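Esterase A (Caulobacter crescentus, PDB 5GKV) is probably a serine hydrolase of the beta-lactamase and penicillin-binding-protein family that cleaves ester substrates. Local coordinates at residues D73-F79 with R217-L221; I208-D212 with R257-P262; W343-C347 with Y360-G366. One frame throughout, in Å; residues are numbered along the deposited sequence.

How the interactions relate
Along the chain, 73-79 waits until 217-221 for its partner, so interaction 1 closes a 137-residue loop with several helices and little strand. The first half of interaction 2, 208-212, lies inside that loop, and its second half, 257-262, beyond it; the two therefore cross. They also touch, V218 packing on L210 and R257, and together tie the outer strands of the small three-stranded sheet to the loop after 206-208 and the end of helix 253-258. Interaction 3 follows in series, closing the hairpin of strands 347-351 and 356-362 of the seven-stranded sheet. D220 and F79 of interaction 1 meet N363 and Q365 of interaction 3, whereas interactions 2 and 3 stay about 10 Å apart at their nearest atoms.

Interaction 1: residues D73-F79 with R217-L221; sequences DTLTALF and RVADL
At the edge of the small three-stranded sheet of the beta-lactamase fold, L75, just before strand 76-77, forms a single backbone bridge with V218 in the irregular loop that follows strand 206-208. The S-x-x-K motif, which carries the nucleophilic serine in this family, begins directly after F79, so the contact probably lies on the approach to the active site.

L75 uses both of its backbone polar groups. Its N donates to R217 O at 2.8 Å, and its O accepts from A219 N at 2.7 Å, with a C=O...N angle of 170°. Farther along, where the two backbones part, a water takes over: it accepts from A77 N at 2.9 Å and donates to A219 O at 3.0 Å.

R217 sends its side chain back across the other segment. Its CG sits between the backbone N and the carbonyl carbon (chi1 65°), and the chain then runs extended to NE, bringing the guanidinium face up against L75. L75 CD1 rests over the centre of that face, 3.5 Å above the guanidinium plane. At the edge, NH1 donates to D73 O at 2.8 Å; this oxygen lies only 11° out of the guanidinium plane. Salt bridges from NH1 to D205 and from NE to E214 grip the same group, which should fix its rotation and offset its charge.

Side-chain packing completes the contact. A219 CB packs on T74 CG2 at 3.8 Å, while T74 OG1 turns to G71 N. L221 reaches both A77 and F79, whose ring also meets W343 edge-to-face. L221 CD1 approaches that ring in its plane, at the edge, 3.6 Å from F79 CZ.

Interaction 2: residues I208-D212 with R257-P262; sequences IGLPD and RRVEIP
R258 bends at chi3 (-76°) and thereby brings its guanidinium back to D212, whose CG stands beside its own backbone N, anti to the carbonyl carbon (chi1 -79°). R258 NH1 meets OD1 of D212 at 2.7 Å on the syn side of the carboxylate, with the oxygen in the guanidinium plane. The two flat groups are turned 44° against each other; the nearly straight bond of the salt bridge goes to OD1, with D212 OD2 3.1 Å from R258 NH1 as well.

Beside it, the end of helix 253-258 is received by the loop after strand 206-208. L210 N donates to R257 O at 2.9 Å, coming from above the carbonyl plane. A water 3.1 Å from R257 O donates to it and accepts from G209 N. With no side chain to hold the backbones apart, G209 brings its CA to 3.3 Å from V259 O, a CA-H...O contact just where the chain leaves helical geometry.

On the buried side, I208 CG2 lies 4.1 Å from E260 CB and also reaches the P262 ring. The carboxylate of E260 turns to T189 OG1 and G191 N, tying this segment to the start of helix 190-202.

The chemistry is thus divided: one loop N-H and a water satisfy a carbonyl at the helix end, where the dipole should make it a good acceptor, while the ion pair joins two residues at the surface.

Interaction 3: residues W343-C347 with Y360-G366; sequences WGGSC and YVMNKQG
Backbone hydrogen bonds join W343-C347 to Y360-G366 at both ends. C347 and Y360 are an antiparallel hydrogen-bonded pair where strands 347-351 and 356-362 of the main sheet meet, with C347 N to Y360 O and Y360 N to C347 O both 3.0 Å. Beyond the strand, G366 N donates almost straight to G344 O at 2.8 Å.

Between these ends the contacts are close packing and one CA-H...O contact, S346 CA to Y360 O. M362 CG lies between its backbone N and carbonyl carbon (chi1 79°), and the chain bends so that the thioether packs against the backbone of G344 to S346, M362 SD 3.3 Å from S346 N and CE 3.3 Å from G344 O.

Two aromatic rings are met at their edges. G345 O lies in the plane of the Y360 ring, 3.3 Å from Y360 CD2, and the tyrosine OH continues to E40. Q365 NE2 lies at the indole edge, 3.5 Å from W343 CD1, with amide and ring planes 76° apart.

W343 N also forms a weak hydrogen bond with S80 OG; it directly follows a His-Ser-Gly sequence, a place consistent with the oxyanion-hole amide of this family. The backbone bonds and methionine packing would thus hold a buried, glycine-containing loop beside the probable active site.

Interaction 1: residues D73-F79 with R217-L221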
ATOM      1  N   ASP A  73       2.826   1.756  20.287  1.00 14.47           N
ATOM      2  CA  ASP A  73       3.103   0.425  19.760  1.00 17.64           C
ATOM      3  C   ASP A  73       1.873  -0.215  19.119  1.00 17.95           C
ATOM      4  O   ASP A  73       1.890  -1.411  18.812  1.00 16.12           O
ATOM      5  CB  ASP A  73       3.675  -0.460  20.881  1.00 23.15           C
ATOM      6  CG  ASP A  73       4.900   0.183  21.575  1.00 34.27           C
ATOM      7  OD1 ASP A  73       5.776   0.769  20.882  1.00 30.08           O
ATOM      8  OD2 ASP A  73       4.977   0.129  22.828  1.00 33.36           O
ATOM      9  N   THR A  74       0.807   0.552  18.893  1.00 14.22           N
ATOM     10  CA  THR A  74      -0.395  -0.009  18.293  1.00 14.17           C
ATOM     11  C   THR A  74      -0.166  -0.256  16.800  1.00 14.36           C
ATOM     12  O   THR A  74       0.096   0.692  16.053  1.00 13.33           O
ATOM     13  CB  THR A  74      -1.577   0.940  18.486  1.00 13.60           C
ATOM     14  OG1 THR A  74      -1.932   1.026  19.865  1.00 14.62           O
ATOM     15  CG2 THR A  74      -2.773   0.468  17.671  1.00 11.92           C
ATOM     16  N   LEU A  75      -0.286  -1.512  16.361  1.00 12.20           N
ATOM     17  CA  LEU A  75      -0.225  -1.874  14.943  1.00 12.45           C
ATOM     18  C   LEU A  75      -1.620  -1.873  14.330  1.00 14.96           C
ATOM     19  O   LEU A  75      -2.610  -2.147  15.016  1.00 16.31           O
ATOM     20  CB  LEU A  75       0.388  -3.269  14.754  1.00 14.99           C
ATOM     21  CG  LEU A  75       1.842  -3.430  15.178  1.00 14.79           C
ATOM     22  CD1 LEU A  75       2.234  -4.910  15.151  1.00 13.33           C
ATOM     23  CD2 LEU A  75       2.702  -2.608  14.220  1.00 16.10           C
ATOM     24  N   THR A  76      -1.692  -1.571  13.026  1.00 12.56           N
ATOM     25  CA  THR A  76      -2.966  -1.599  12.305  1.00 14.72           C
ATOM     26  C   THR A  76      -2.767  -2.265  10.955  1.00 13.61           C
ATOM     27  O   THR A  76      -1.741  -2.065  10.297  1.00 12.96           O
ATOM     28  CB  THR A  76      -3.570  -0.178  12.094  1.00 15.07           C
ATOM     29  OG1 THR A  76      -3.639   0.509  13.352  1.00 14.40           O
ATOM     30  CG2 THR A  76      -4.990  -0.252  11.544  1.00 15.26           C
ATOM     31  N   ALA A  77      -3.756  -3.044  10.535  1.00 14.39           N
ATOM     32  CA  ALA A  77      -3.777  -3.544   9.162  1.00 16.33           C
ATOM     33  C   ALA A  77      -3.769  -2.391   8.156  1.00 13.75           C
ATOM     34  O   ALA A  77      -4.554  -1.453   8.265  1.00 15.41           O
ATOM     35  CB  ALA A  77      -5.014  -4.421   8.951  1.00 17.10           C
ATOM     36  N   LEU A  78      -2.895  -2.485   7.148  1.00 13.63           N
ATOM     37  CA  LEU A  78      -2.700  -1.413   6.179  1.00 15.32           C
ATOM     38  C   LEU A  78      -3.519  -1.590   4.906  1.00 14.21           C
ATOM     39  O   LEU A  78      -3.652  -0.632   4.138  1.00 14.44           O
ATOM     40  CB  LEU A  78      -1.213  -1.315   5.787  1.00 15.61           C
ATOM     41  CG  LEU A  78      -0.222  -1.089   6.928  1.00 15.52           C
ATOM     42  CD1 LEU A  78       1.243  -1.093   6.386  1.00 12.52           C
ATOM     43  CD2 LEU A  78      -0.540   0.215   7.708  1.00 12.71           C
ATOM     44  N   PHE A  79      -4.056  -2.783   4.672  1.00 15.88           N
ATOM     45  CA  PHE A  79      -4.731  -3.156   3.426  1.00 16.48           C
ATOM     46  C   PHE A  79      -3.848  -2.709   2.262  1.00 16.34           C
ATOM     47  O   PHE A  79      -2.633  -2.950   2.312  1.00 16.87           O
ATOM     48  CB  PHE A  79      -6.160  -2.618   3.443  1.00 18.58           C
ATOM     49  CG  PHE A  79      -6.981  -3.235   4.532  1.00 19.98           C
ATOM     50  CD1 PHE A  79      -7.465  -4.529   4.388  1.00 21.73           C
ATOM     51  CD2 PHE A  79      -7.199  -2.567   5.725  1.00 20.68           C
ATOM     52  CE1 PHE A  79      -8.181  -5.134   5.411  1.00 25.69           C
ATOM     53  CE2 PHE A  79      -7.917  -3.161   6.745  1.00 20.64           C
ATOM     54  CZ  PHE A  79      -8.406  -4.441   6.591  1.00 21.86           C
ATOM     55  N   ARG A 217      -1.091  -6.279  20.178  1.00 18.97           N
ATOM     56  CA  ARG A 217      -1.055  -4.829  19.990  1.00 19.87           C
ATOM     57  C   ARG A 217      -1.651  -4.394  18.653  1.00 15.85           C
ATOM     58  O   ARG A 217      -1.489  -3.231  18.257  1.00 14.84           O
ATOM     59  CB  ARG A 217       0.376  -4.301  20.147  1.00 21.41           C
ATOM     60  CG  ARG A 217       1.383  -4.771  19.106  1.00 18.11           C
ATOM     61  CD  ARG A 217       2.816  -4.600  19.654  1.00 17.44           C
ATOM     62  NE  ARG A 217       3.853  -4.986  18.699  1.00 17.11           N
ATOM     63  CZ  ARG A 217       4.437  -4.147  17.844  1.00 20.85           C
ATOM     64  NH1 ARG A 217       4.079  -2.868  17.814  1.00 17.47           N
ATOM     65  NH2 ARG A 217       5.380  -4.581  17.020  1.00 20.84           N
ATOM     66  N   VAL A 218      -2.337  -5.296  17.961  1.00 17.63           N
ATOM     67  CA  VAL A 218      -3.019  -4.970  16.714  1.00 13.99           C
ATOM     68  C   VAL A 218      -4.379  -4.357  17.032  1.00 17.24           C
ATOM     69  O   VAL A 218      -5.162  -4.921  17.805  1.00 15.95           O
ATOM     70  CB  VAL A 218      -3.166  -6.221  15.837  1.00 15.68           C
ATOM     71  CG1 VAL A 218      -4.107  -5.932  14.651  1.00 17.74           C
ATOM     72  CG2 VAL A 218      -1.809  -6.661  15.344  1.00 18.66           C
ATOM     73  N   ALA A 219      -4.671  -3.210  16.419  1.00 17.27           N
ATOM     74  CA  ALA A 219      -5.917  -2.502  16.685  1.00 17.69           C
ATOM     75  C   ALA A 219      -7.108  -3.270  16.135  1.00 17.72           C
ATOM     76  O   ALA A 219      -7.018  -3.909  15.090  1.00 15.75           O
ATOM     77  CB  ALA A 219      -5.871  -1.113  16.046  1.00 13.62           C
ATOM     78  N   ASP A 220      -8.234  -3.204  16.847  1.00 16.03           N
ATOM     79  CA  ASP A 220      -9.521  -3.555  16.253  1.00 17.31           C
ATOM     80  C   ASP A 220      -9.813  -2.663  15.060  1.00 17.02           C
ATOM     81  O   ASP A 220      -9.482  -1.476  15.050  1.00 18.85           O
ATOM     82  CB  ASP A 220     -10.684  -3.346  17.237  1.00 17.33           C
ATOM     83  CG  ASP A 220     -10.660  -4.286  18.412  1.00 22.36           C
ATOM     84  OD1 ASP A 220      -9.944  -5.306  18.374  1.00 20.87           O
ATOM     85  OD2 ASP A 220     -11.386  -3.984  19.379  1.00 22.62           O
ATOM     86  N   LEU A 221     -10.532  -3.211  14.096  1.00 15.99           N
ATOM     87  CA  LEU A 221     -11.057  -2.434  12.990  1.00 18.21           C
ATOM     88  C   LEU A 221     -12.550  -2.206  13.173  1.00 22.36           C
ATOM     89  O   LEU A 221     -13.265  -3.039  13.739  1.00 22.06           O
ATOM     90  CB  LEU A 221     -10.797  -3.151  11.665  1.00 18.86           C
ATOM     91  CG  LEU A 221      -9.317  -3.365  11.342  1.00 19.07           C
ATOM     92  CD1 LEU A 221      -9.180  -4.238  10.113  1.00 24.70           C
ATOM     93  CD2 LEU A 221      -8.665  -2.004  11.113  1.00 19.56           C
TER
HETATM   94  O   HOH W   1      -2.584  -1.417  21.036  1.00 24.25           O
HETATM   95  O   HOH W   2      -5.807  -3.911  12.383  1.00 19.97           O

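Interaction 2: residues I208-D212 with R257-P262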
ATOM      1  N   ILE A 208       5.142  -7.623   7.055  1.00 16.51           N
ATOM      2  CA  ILE A 208       4.280  -8.388   6.159  1.00 18.64           C
ATOM      3  C   ILE A 208       4.418  -9.840   6.594  1.00 23.50           C
ATOM      4  O   ILE A 208       5.496 -10.436   6.454  1.00 20.12           O
ATOM      5  CB  ILE A 208       4.645  -8.200   4.680  1.00 12.77           C
ATOM      6  CG1 ILE A 208       4.471  -6.727   4.271  1.00 16.50           C
ATOM      7  CG2 ILE A 208       3.773  -9.099   3.806  1.00 17.98           C
ATOM      8  CD1 ILE A 208       4.879  -6.439   2.805  1.00 14.88           C
ATOM      9  N   GLY A 209       3.341 -10.394   7.154  1.00 18.89           N
ATOM     10  CA  GLY A 209       3.435 -11.622   7.919  1.00 21.67           C
ATOM     11  C   GLY A 209       3.769 -11.321   9.370  1.00 21.07           C
ATOM     12  O   GLY A 209       4.931 -11.091   9.715  1.00 22.25           O
ATOM     13  N   LEU A 210       2.754 -11.303  10.229  1.00 19.58           N
ATOM     14  CA  LEU A 210       2.901 -10.828  11.594  1.00 19.88           C
ATOM     15  C   LEU A 210       2.909 -11.997  12.566  1.00 18.97           C
ATOM     16  O   LEU A 210       1.893 -12.704  12.662  1.00 19.31           O
ATOM     17  CB  LEU A 210       1.754  -9.872  11.926  1.00 17.73           C
ATOM     18  CG  LEU A 210       1.864  -9.097  13.229  1.00 17.93           C
ATOM     19  CD1 LEU A 210       3.029  -8.112  13.201  1.00 19.10           C
ATOM     20  CD2 LEU A 210       0.521  -8.378  13.484  1.00 18.32           C
ATOM     21  N   PRO A 211       4.001 -12.240  13.298  1.00 19.54           N
ATOM     22  CA  PRO A 211       4.015 -13.355  14.259  1.00 24.10           C
ATOM     23  C   PRO A 211       2.988 -13.170  15.369  1.00 22.65           C
ATOM     24  O   PRO A 211       2.653 -12.046  15.760  1.00 19.36           O
ATOM     25  CB  PRO A 211       5.443 -13.327  14.824  1.00 25.03           C
ATOM     26  CG  PRO A 211       6.247 -12.548  13.833  1.00 26.58           C
ATOM     27  CD  PRO A 211       5.300 -11.550  13.231  1.00 23.55           C
ATOM     28  N   ASP A 212       2.506 -14.304  15.895  1.00 22.82           N
ATOM     29  CA  ASP A 212       1.511 -14.290  16.966  1.00 24.06           C
ATOM     30  C   ASP A 212       1.908 -13.388  18.130  1.00 20.51           C
ATOM     31  O   ASP A 212       1.030 -12.797  18.775  1.00 24.82           O
ATOM     32  CB  ASP A 212       1.280 -15.703  17.518  1.00 28.70           C
ATOM     33  CG  ASP A 212       0.378 -16.558  16.639  1.00 35.08           C
ATOM     34  OD1 ASP A 212       0.270 -16.290  15.431  1.00 37.76           O
ATOM     35  OD2 ASP A 212      -0.219 -17.521  17.170  1.00 37.40           O
ATOM     36  N   ARG A 257      -3.440 -12.592   9.678  1.00 26.88           N
ATOM     37  CA  ARG A 257      -2.273 -11.814  10.082  1.00 28.48           C
ATOM     38  C   ARG A 257      -0.972 -12.556   9.805  1.00 27.07           C
ATOM     39  O   ARG A 257       0.009 -11.947   9.364  1.00 23.50           O
ATOM     40  CB  ARG A 257      -2.375 -11.464  11.561  1.00 29.47           C
ATOM     41  CG  ARG A 257      -3.562 -10.564  11.860  1.00 28.03           C
ATOM     42  CD  ARG A 257      -3.712 -10.304  13.342  1.00 25.18           C
ATOM     43  NE  ARG A 257      -4.961  -9.592  13.596  1.00 30.20           N
ATOM     44  CZ  ARG A 257      -5.490  -9.402  14.801  1.00 37.15           C
ATOM     45  NH1 ARG A 257      -4.884  -9.874  15.884  1.00 34.88           N
ATOM     46  NH2 ARG A 257      -6.631  -8.740  14.925  1.00 38.88           N
ATOM     47  N   ARG A 258      -0.950 -13.872  10.057  1.00 26.57           N
ATOM     48  CA  ARG A 258       0.299 -14.635  10.037  1.00 30.56           C
ATOM     49  C   ARG A 258       0.865 -14.779   8.626  1.00 28.37           C
ATOM     50  O   ARG A 258       2.089 -14.720   8.435  1.00 26.54           O
ATOM     51  CB  ARG A 258       0.085 -16.030  10.647  1.00 37.93           C
ATOM     52  CG  ARG A 258       0.061 -16.101  12.176  1.00 37.23           C
ATOM     53  CD  ARG A 258       0.094 -17.568  12.674  1.00 40.55           C
ATOM     54  NE  ARG A 258      -1.198 -18.246  12.522  1.00 40.63           N
ATOM     55  CZ  ARG A 258      -2.160 -18.251  13.444  1.00 46.36           C
ATOM     56  NH1 ARG A 258      -1.982 -17.623  14.598  1.00 42.10           N
ATOM     57  NH2 ARG A 258      -3.308 -18.886  13.212  1.00 46.38           N
ATOM     58  N   VAL A 259       0.004 -15.013   7.634  1.00 27.71           N
ATOM     59  CA  VAL A 259       0.473 -15.278   6.274  1.00 29.77           C
ATOM     60  C   VAL A 259       0.951 -13.978   5.639  1.00 28.70           C
ATOM     61  O   VAL A 259       0.874 -12.907   6.250  1.00 27.56           O
ATOM     62  CB  VAL A 259      -0.624 -15.942   5.416  1.00 34.42           C
ATOM     63  CG1 VAL A 259      -0.971 -17.320   5.970  1.00 39.12           C
ATOM     64  CG2 VAL A 259      -1.879 -15.049   5.337  1.00 30.21           C
ATOM     65  N   GLU A 260       1.452 -14.059   4.411  1.00 26.12           N
ATOM     66  CA  GLU A 260       1.904 -12.885   3.677  1.00 29.10           C
ATOM     67  C   GLU A 260       0.928 -12.622   2.542  1.00 29.96           C
ATOM     68  O   GLU A 260       0.763 -13.468   1.659  1.00 25.19           O
ATOM     69  CB  GLU A 260       3.307 -13.088   3.116  1.00 27.14           C
ATOM     70  CG  GLU A 260       4.359 -13.344   4.163  1.00 26.20           C
ATOM     71  CD  GLU A 260       5.753 -13.254   3.569  1.00 31.69           C
ATOM     72  OE1 GLU A 260       5.876 -12.742   2.420  1.00 27.14           O
ATOM     73  OE2 GLU A 260       6.708 -13.693   4.247  1.00 26.88           O
ATOM     74  N   ILE A 261       0.282 -11.462   2.572  1.00 26.02           N
ATOM     75  CA  ILE A 261      -0.541 -11.009   1.456  1.00 22.98           C
ATOM     76  C   ILE A 261      -0.034  -9.613   1.104  1.00 25.65           C
ATOM     77  O   ILE A 261      -0.553  -8.611   1.623  1.00 24.77           O
ATOM     78  CB  ILE A 261      -2.036 -11.039   1.814  1.00 27.49           C
ATOM     79  CG1 ILE A 261      -2.434 -12.444   2.297  1.00 26.68           C
ATOM     80  CG2 ILE A 261      -2.886 -10.611   0.598  1.00 26.61           C
ATOM     81  CD1 ILE A 261      -3.888 -12.593   2.739  1.00 31.09           C
ATOM     82  N   PRO A 262       1.004  -9.497   0.268  1.00 24.25           N
ATOM     83  CA  PRO A 262       1.631  -8.182   0.036  1.00 25.03           C
ATOM     84  C   PRO A 262       0.728  -7.162  -0.658  1.00 24.67           C
ATOM     85  O   PRO A 262       1.141  -6.008  -0.839  1.00 21.24           O
ATOM     86  CB  PRO A 262       2.856  -8.535  -0.834  1.00 23.94           C
ATOM     87  CG  PRO A 262       3.150  -9.981  -0.505  1.00 21.66           C
ATOM     88  CD  PRO A 262       1.775 -10.592  -0.346  1.00 23.22           C
TER
HETATM   89  O   HOH W   3       6.989 -12.835   6.825  1.00 22.46           O
HETATM   90  O   HOH W   4       0.896  -9.195   8.151  1.00 20.85           O

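Interaction 3: residues W343-C347 with Y360-G366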
ATOM      1  N   TRP A 343      -7.696   0.373   1.749  1.00 22.26           N
ATOM      2  CA  TRP A 343      -9.107   0.202   2.078  1.00 29.93           C
ATOM      3  C   TRP A 343      -9.447   0.840   3.423  1.00 23.02           C
ATOM      4  O   TRP A 343      -8.883   0.477   4.457  1.00 26.30           O
ATOM      5  CB  TRP A 343      -9.429  -1.299   2.109  1.00 30.66           C
ATOM      6  CG  TRP A 343     -10.847  -1.601   2.481  1.00 36.55           C
ATOM      7  CD1 TRP A 343     -11.334  -1.874   3.733  1.00 36.40           C
ATOM      8  CD2 TRP A 343     -11.962  -1.687   1.589  1.00 43.67           C
ATOM      9  NE1 TRP A 343     -12.695  -2.105   3.674  1.00 39.62           N
ATOM     10  CE2 TRP A 343     -13.102  -2.000   2.370  1.00 42.45           C
ATOM     11  CE3 TRP A 343     -12.112  -1.533   0.208  1.00 38.45           C
ATOM     12  CZ2 TRP A 343     -14.366  -2.156   1.813  1.00 45.31           C
ATOM     13  CZ3 TRP A 343     -13.370  -1.692  -0.343  1.00 43.65           C
ATOM     14  CH2 TRP A 343     -14.482  -1.999   0.458  1.00 46.85           C
ATOM     15  N   GLY A 344     -10.371   1.788   3.416  1.00 22.83           N
ATOM     16  CA  GLY A 344     -10.820   2.409   4.641  1.00 22.43           C
ATOM     17  C   GLY A 344     -10.155   3.733   4.966  1.00 22.40           C
ATOM     18  O   GLY A 344     -10.696   4.494   5.780  1.00 17.43           O
ATOM     19  N   GLY A 345      -9.004   4.032   4.363  1.00 16.91           N
ATOM     20  CA  GLY A 345      -8.503   5.393   4.444  1.00 15.37           C
ATOM     21  C   GLY A 345      -7.028   5.582   4.744  1.00 15.29           C
ATOM     22  O   GLY A 345      -6.554   6.715   4.669  1.00 15.73           O
ATOM     23  N   SER A 346      -6.288   4.516   5.069  1.00 14.76           N
ATOM     24  CA  SER A 346      -4.858   4.674   5.326  1.00 13.90           C
ATOM     25  C   SER A 346      -4.106   5.066   4.049  1.00 14.41           C
ATOM     26  O   SER A 346      -4.575   4.866   2.925  1.00 13.76           O
ATOM     27  CB  SER A 346      -4.263   3.384   5.908  1.00 13.65           C
ATOM     28  OG  SER A 346      -4.139   2.351   4.924  1.00 13.69           O
ATOM     29  N   CYS A 347      -2.909   5.626   4.230  1.00 16.13           N
ATOM     30  CA  CYS A 347      -2.077   5.929   3.070  1.00 14.90           C
ATOM     31  C   CYS A 347      -0.648   6.169   3.528  1.00 16.14           C
ATOM     32  O   CYS A 347      -0.385   6.439   4.705  1.00 13.60           O
ATOM     33  CB  CYS A 347      -2.591   7.155   2.300  1.00 11.17           C
ATOM     34  SG  CYS A 347      -2.278   8.736   3.167  1.00 16.98           S
ATOM     35  N   TYR A 360      -0.828   8.197   7.070  1.00 10.95           N
ATOM     36  CA  TYR A 360      -2.003   8.249   7.931  1.00 12.82           C
ATOM     37  C   TYR A 360      -2.480   6.817   8.136  1.00 13.46           C
ATOM     38  O   TYR A 360      -2.740   6.108   7.159  1.00 11.56           O
ATOM     39  CB  TYR A 360      -3.087   9.107   7.286  1.00 11.01           C
ATOM     40  CG  TYR A 360      -4.449   9.027   7.942  1.00 13.31           C
ATOM     41  CD1 TYR A 360      -4.713   9.711   9.135  1.00 16.50           C
ATOM     42  CD2 TYR A 360      -5.475   8.298   7.355  1.00 12.06           C
ATOM     43  CE1 TYR A 360      -5.967   9.645   9.729  1.00 14.32           C
ATOM     44  CE2 TYR A 360      -6.713   8.231   7.931  1.00 13.78           C
ATOM     45  CZ  TYR A 360      -6.962   8.905   9.117  1.00 15.12           C
ATOM     46  OH  TYR A 360      -8.217   8.827   9.689  1.00 14.30           O
ATOM     47  N   VAL A 361      -2.589   6.391   9.394  1.00 12.81           N
ATOM     48  CA  VAL A 361      -2.955   5.013   9.711  1.00 12.61           C
ATOM     49  C   VAL A 361      -4.068   5.064  10.749  1.00 11.50           C
ATOM     50  O   VAL A 361      -3.892   5.655  11.819  1.00 11.73           O
ATOM     51  CB  VAL A 361      -1.753   4.208  10.228  1.00 11.55           C
ATOM     52  CG1 VAL A 361      -2.201   2.796  10.614  1.00 16.10           C
ATOM     53  CG2 VAL A 361      -0.634   4.151   9.140  1.00 10.93           C
ATOM     54  N   MET A 362      -5.213   4.465  10.437  1.00 12.67           N
ATOM     55  CA  MET A 362      -6.361   4.571  11.331  1.00 14.63           C
ATOM     56  C   MET A 362      -7.109   3.252  11.338  1.00 14.77           C
ATOM     57  O   MET A 362      -6.883   2.389  10.492  1.00 15.61           O
ATOM     58  CB  MET A 362      -7.302   5.718  10.914  1.00 13.35           C
ATOM     59  CG  MET A 362      -8.239   5.392   9.721  1.00 15.46           C
ATOM     60  SD  MET A 362      -7.474   4.796   8.171  1.00 14.62           S
ATOM     61  CE  MET A 362      -8.481   3.342   7.874  1.00 14.66           C
ATOM     62  N   ASN A 363      -8.037   3.101  12.290  1.00 14.59           N
ATOM     63  CA  ASN A 363      -8.784   1.854  12.352  1.00 16.00           C
ATOM     64  C   ASN A 363     -10.284   2.005  12.131  1.00 15.54           C
ATOM     65  O   ASN A 363     -10.961   0.986  11.976  1.00 17.39           O
ATOM     66  CB  ASN A 363      -8.518   1.109  13.678  1.00 14.08           C
ATOM     67  CG  ASN A 363      -8.891   1.913  14.913  1.00 15.14           C
ATOM     68  OD1 ASN A 363      -9.190   3.094  14.834  1.00 15.68           O
ATOM     69  ND2 ASN A 363      -8.836   1.263  16.080  1.00 16.55           N
ATOM     70  N   LYS A 364     -10.816   3.220  12.067  1.00 16.10           N
ATOM     71  CA  LYS A 364     -12.189   3.417  11.604  1.00 16.22           C
ATOM     72  C   LYS A 364     -12.186   3.532  10.075  1.00 17.52           C
ATOM     73  O   LYS A 364     -11.646   4.489   9.508  1.00 15.51           O
ATOM     74  CB  LYS A 364     -12.829   4.635  12.256  1.00 17.09           C
ATOM     75  CG  LYS A 364     -14.276   4.875  11.781  1.00 22.04           C
ATOM     76  CD  LYS A 364     -14.912   6.036  12.539  1.00 22.19           C
ATOM     77  CE  LYS A 364     -16.304   6.380  11.992  1.00 28.29           C
ATOM     78  NZ  LYS A 364     -17.259   5.244  12.192  1.00 28.25           N
ATOM     79  N   GLN A 365     -12.783   2.547   9.410  1.00 16.87           N
ATOM     80  CA  GLN A 365     -12.754   2.482   7.953  1.00 16.32           C
ATOM     81  C   GLN A 365     -13.836   3.373   7.359  1.00 23.32           C
ATOM     82  O   GLN A 365     -15.003   3.278   7.742  1.00 19.80           O
ATOM     83  CB  GLN A 365     -12.938   1.034   7.501  1.00 19.02           C
ATOM     84  CG  GLN A 365     -11.849   0.125   8.051  1.00 24.94           C
ATOM     85  CD  GLN A 365     -11.932  -1.306   7.520  1.00 29.65           C
ATOM     86  OE1 GLN A 365     -13.015  -1.870   7.374  1.00 32.29           O
ATOM     87  NE2 GLN A 365     -10.786  -1.884   7.217  1.00 28.45           N
ATOM     88  N   GLY A 366     -13.445   4.246   6.435  1.00 18.48           N
ATOM     89  CA  GLY A 366     -14.392   5.017   5.657  1.00 18.20           C
ATOM     90  C   GLY A 366     -14.763   4.269   4.390  1.00 21.91           C
ATOM     91  O   GLY A 366     -14.424   3.102   4.200  1.00 20.43           O
TER